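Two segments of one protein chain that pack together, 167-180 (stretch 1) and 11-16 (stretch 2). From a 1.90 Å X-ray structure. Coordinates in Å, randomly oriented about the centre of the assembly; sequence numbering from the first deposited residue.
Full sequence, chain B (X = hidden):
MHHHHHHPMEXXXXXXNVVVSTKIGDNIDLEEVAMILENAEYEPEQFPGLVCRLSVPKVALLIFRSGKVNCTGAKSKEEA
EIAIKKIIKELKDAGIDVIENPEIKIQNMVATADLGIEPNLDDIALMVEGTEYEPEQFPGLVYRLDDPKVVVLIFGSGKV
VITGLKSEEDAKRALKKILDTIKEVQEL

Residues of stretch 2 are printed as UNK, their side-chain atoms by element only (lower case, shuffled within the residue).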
# COMPACT_ATOMS: atom_id res chain seq x y z
N SER B 167 6.08 -27.48 17.25
CA SER B 167 6.53 -28.44 18.26
C SER B 167 5.94 -28.19 19.62
O SER B 167 5.57 -27.06 19.99
CB SER B 167 8.06 -28.49 18.37
OG SER B 167 8.53 -27.40 19.15
N GLU B 168 5.86 -29.28 20.38
CA GLU B 168 5.43 -29.24 21.76
C GLU B 168 6.37 -28.35 22.61
O GLU B 168 5.90 -27.60 23.46
CB GLU B 168 5.37 -30.69 22.28
CG GLU B 168 4.37 -30.91 23.39
CD GLU B 168 5.00 -30.83 24.76
OE1 GLU B 168 6.24 -30.96 24.84
OE2 GLU B 168 4.25 -30.63 25.75
N GLU B 169 7.67 -28.42 22.36
CA GLU B 169 8.64 -27.53 23.03
C GLU B 169 8.39 -26.05 22.75
O GLU B 169 8.46 -25.21 23.66
CB GLU B 169 10.08 -27.89 22.66
CG GLU B 169 10.30 -28.35 21.23
CD GLU B 169 10.16 -29.87 21.05
OE1 GLU B 169 11.11 -30.50 20.53
OE2 GLU B 169 9.09 -30.43 21.40
N ASP B 170 8.09 -25.73 21.49
CA ASP B 170 7.67 -24.36 21.15
C ASP B 170 6.38 -23.94 21.85
O ASP B 170 6.20 -22.76 22.12
CB ASP B 170 7.47 -24.18 19.65
CG ASP B 170 8.77 -23.94 18.90
OD1 ASP B 170 9.81 -23.66 19.53
OD2 ASP B 170 8.73 -24.04 17.66
N ALA B 171 5.47 -24.88 22.10
CA ALA B 171 4.20 -24.55 22.79
C ALA B 171 4.46 -24.07 24.21
O ALA B 171 3.83 -23.11 24.70
CB ALA B 171 3.25 -25.76 22.81
N LYS B 172 5.39 -24.76 24.86
CA LYS B 172 5.85 -24.42 26.21
C LYS B 172 6.50 -23.04 26.25
O LYS B 172 6.21 -22.25 27.14
CB LYS B 172 6.84 -25.48 26.71
CG LYS B 172 6.20 -26.77 27.20
CD LYS B 172 7.27 -27.83 27.46
CE LYS B 172 6.64 -29.17 27.73
NZ LYS B 172 7.68 -30.23 27.84
N ARG B 173 7.37 -22.77 25.28
CA ARG B 173 8.05 -21.47 25.16
C ARG B 173 7.06 -20.32 24.93
O ARG B 173 7.25 -19.21 25.45
CB ARG B 173 9.04 -21.51 23.99
CG ARG B 173 10.14 -22.55 24.11
CD ARG B 173 11.09 -22.50 22.91
NE ARG B 173 11.43 -21.13 22.54
CZ ARG B 173 11.31 -20.61 21.31
NH1 ARG B 173 10.87 -21.34 20.30
NH2 ARG B 173 11.63 -19.34 21.11
N ALA B 174 6.03 -20.60 24.13
CA ALA B 174 4.93 -19.67 23.91
C ALA B 174 4.15 -19.39 25.20
O ALA B 174 3.88 -18.23 25.53
CB ALA B 174 4.00 -20.23 22.84
N LEU B 175 3.79 -20.45 25.93
CA LEU B 175 3.09 -20.30 27.21
C LEU B 175 3.85 -19.42 28.22
O LEU B 175 3.24 -18.52 28.80
CB LEU B 175 2.71 -21.65 27.83
CG LEU B 175 1.92 -21.61 29.15
CD1 LEU B 175 0.54 -21.01 28.90
CD2 LEU B 175 1.81 -23.01 29.74
N LYS B 176 5.15 -19.65 28.39
CA LYS B 176 5.97 -18.81 29.30
C LYS B 176 5.85 -17.32 28.93
O LYS B 176 5.66 -16.47 29.80
CB LYS B 176 7.43 -19.27 29.32
CG LYS B 176 8.42 -18.34 30.05
CD LYS B 176 8.59 -18.71 31.52
CE LYS B 176 9.19 -17.57 32.39
NZ LYS B 176 10.33 -16.85 31.77
N LYS B 177 5.93 -17.02 27.63
CA LYS B 177 5.83 -15.64 27.15
C LYS B 177 4.45 -15.02 27.36
O LYS B 177 4.36 -13.88 27.79
CB LYS B 177 6.26 -15.54 25.69
CG LYS B 177 7.76 -15.40 25.54
CD LYS B 177 8.25 -15.91 24.20
CE LYS B 177 9.76 -15.75 24.06
NZ LYS B 177 10.13 -14.39 23.55
N ILE B 178 3.39 -15.77 27.08
CA ILE B 178 2.02 -15.31 27.34
C ILE B 178 1.84 -15.00 28.85
O ILE B 178 1.43 -13.91 29.22
CB ILE B 178 1.00 -16.34 26.85
CG1 ILE B 178 1.11 -16.47 25.32
CG2 ILE B 178 -0.42 -15.97 27.28
CD1 ILE B 178 0.66 -17.83 24.78
N LEU B 179 2.18 -15.97 29.69
CA LEU B 179 2.13 -15.79 31.14
C LEU B 179 2.90 -14.57 31.63
O LEU B 179 2.40 -13.81 32.46
CB LEU B 179 2.62 -17.05 31.85
CG LEU B 179 1.76 -18.29 31.62
CD1 LEU B 179 2.37 -19.50 32.31
CD2 LEU B 179 0.34 -18.04 32.10
N ASP B 180 4.11 -14.38 31.11
CA ASP B 180 4.96 -13.24 31.48
C ASP B 180 4.32 -11.91 31.09
O ASP B 180 4.44 -10.90 31.79
CB ASP B 180 6.34 -13.37 30.83
CG ASP B 180 7.24 -14.37 31.54
OD1 ASP B 180 8.28 -14.74 30.95
OD2 ASP B 180 6.93 -14.80 32.69
N UNK B 11 -0.19 -23.36 34.94
CA UNK B 11 -0.59 -23.47 33.55
C UNK B 11 0.28 -24.50 32.82
O UNK B 11 1.51 -24.45 32.90
c UNK B 11 -0.33 -22.07 33.00
c UNK B 11 -0.12 -21.96 35.40
c UNK B 11 -0.53 -21.17 34.18
N UNK B 12 -0.38 -25.42 32.13
CA UNK B 12 0.32 -26.46 31.39
C UNK B 12 -0.26 -26.59 29.99
O UNK B 12 -1.46 -26.39 29.80
c UNK B 12 1.21 -30.04 32.68
o UNK B 12 0.70 -30.00 33.81
c UNK B 12 0.19 -27.79 32.15
o UNK B 12 1.70 -31.08 32.21
c UNK B 12 1.25 -28.80 31.80
N UNK B 13 0.59 -26.95 29.02
CA UNK B 13 0.21 -27.13 27.62
C UNK B 13 -0.42 -28.50 27.38
O UNK B 13 0.12 -29.53 27.80
c UNK B 13 0.81 -24.51 26.07
c UNK B 13 1.47 -26.96 26.69
c UNK B 13 1.89 -25.48 26.58
c UNK B 13 1.29 -27.66 25.33
N UNK B 14 -1.58 -28.50 26.72
CA UNK B 14 -2.18 -29.72 26.19
C UNK B 14 -2.29 -29.58 24.68
O UNK B 14 -2.84 -28.59 24.20
c UNK B 14 -3.58 -29.94 26.79
c UNK B 14 -5.60 -31.47 26.96
n UNK B 14 -5.32 -33.73 25.83
c UNK B 14 -6.29 -32.71 26.37
c UNK B 14 -4.37 -31.07 26.13
N UNK B 15 -1.77 -30.57 23.93
CA UNK B 15 -1.89 -30.56 22.48
C UNK B 15 -3.25 -31.16 22.16
O UNK B 15 -3.62 -32.23 22.68
c UNK B 15 -0.75 -31.36 21.81
c UNK B 15 0.87 -29.37 21.89
c UNK B 15 0.62 -30.81 22.25
c UNK B 15 -0.93 -31.42 20.28
N UNK B 16 -4.03 -30.44 21.37
CA UNK B 16 -5.39 -30.86 21.10
C UNK B 16 -5.48 -31.43 19.70
O UNK B 16 -6.19 -32.41 19.46
c UNK B 16 -6.57 -29.48 22.87
c UNK B 16 -7.78 -30.08 20.77
c UNK B 16 -6.42 -29.72 21.36

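Position 11 has three side-chain carbons and no other element. One of them lies close to the backbone N, so the side chain closes a five-membered ring onto its own main chain. Its CA-to-CB bond points toward the helix. CB lies 3.8 Å from CD1 of Leu179 and 4.0 Å from CD2 of Leu175. Only one residue has such a ring: this is Pro11. Its carbonyl also takes part, with Pro11 O 3.5 Å from Leu175 CD2. That is a van der Waals approach to a methyl group.

Position 12 has three carbons and two oxygens. The carbons run in an unbranched row, and the third carries both oxygens, which makes a carboxylate. The CA-to-CB bond points away from the helix. The side chain comes no nearer than 5.6 Å to stretch 1, so the slight contact here belongs to the backbone, whose N is 4.0 Å from CD2 of Leu175. Two carbons before the carboxyl carbon give Glu12; aspartate would have one fewer.

Position 13 has four carbons. The side chain forks at the first, and one arm is two carbons long. Its CA-to-CB bond points toward the helix. Its carbons pack against CB and O of Ala171 and against CB of Leu175. A fork at the second carbon would mean leucine; this one means isoleucine, Ile13. It has the largest covered area in either stretch. Its CG2 is 3.7 Å from Ala171 CB, its CD1 is 3.9 Å from Leu175 CB, and its CG1 is 3.6 Å from Ala171 O. That carbonyl oxygen already accepts the helical hydrogen bond from Leu175 N, at 2.9 Å. Both chi angles of Ile13 are m.

Position 14 has four carbons in a row ending in a nitrogen. The CA-to-CB bond points away, and the side chain stays 7.9 Å or more from stretch 1. The long chain with a terminal amine is Lys14.

Position 15 again has four carbons, forked at the first, with one two-carbon arm. Its CA-to-CB bond points toward the helix. Its carbons reach CG of Glu168 and CB of Ala171. This is Ile15. Its CG1 lies 3.9 Å from Glu168 CG, and its CD1 lies 4.4 Å from Ala171 CB. Glu168 starts sideways, but its end comes nearer, and its aliphatic part meets the isoleucine. Its carboxylate forms a salt bridge within the helix, with Glu168 OE1 3.4 Å from Lys172 NZ; the hydrogen bond there is weak.

Position 16 has three carbons, the first carrying the other two. It is out of reach of the helix. The short, symmetric fork is Val16.

The contact works through alternation. In the extended segment, the CA-to-CB bonds of 11, 13 and 15 point toward the helix, while those of 12 and 14 point away. On the helix, Ala171, Leu175 and Leu179 recur every four residues and so line one side. Ala171 has only CB beyond its backbone, and Ile13 packs against both that methyl and the carbonyl O. No hydrogen bond crosses between the stretches. The packing is mainly apolar and buries 379 Å², both sides summed.

Stretch 2 11-16: PEIKIV
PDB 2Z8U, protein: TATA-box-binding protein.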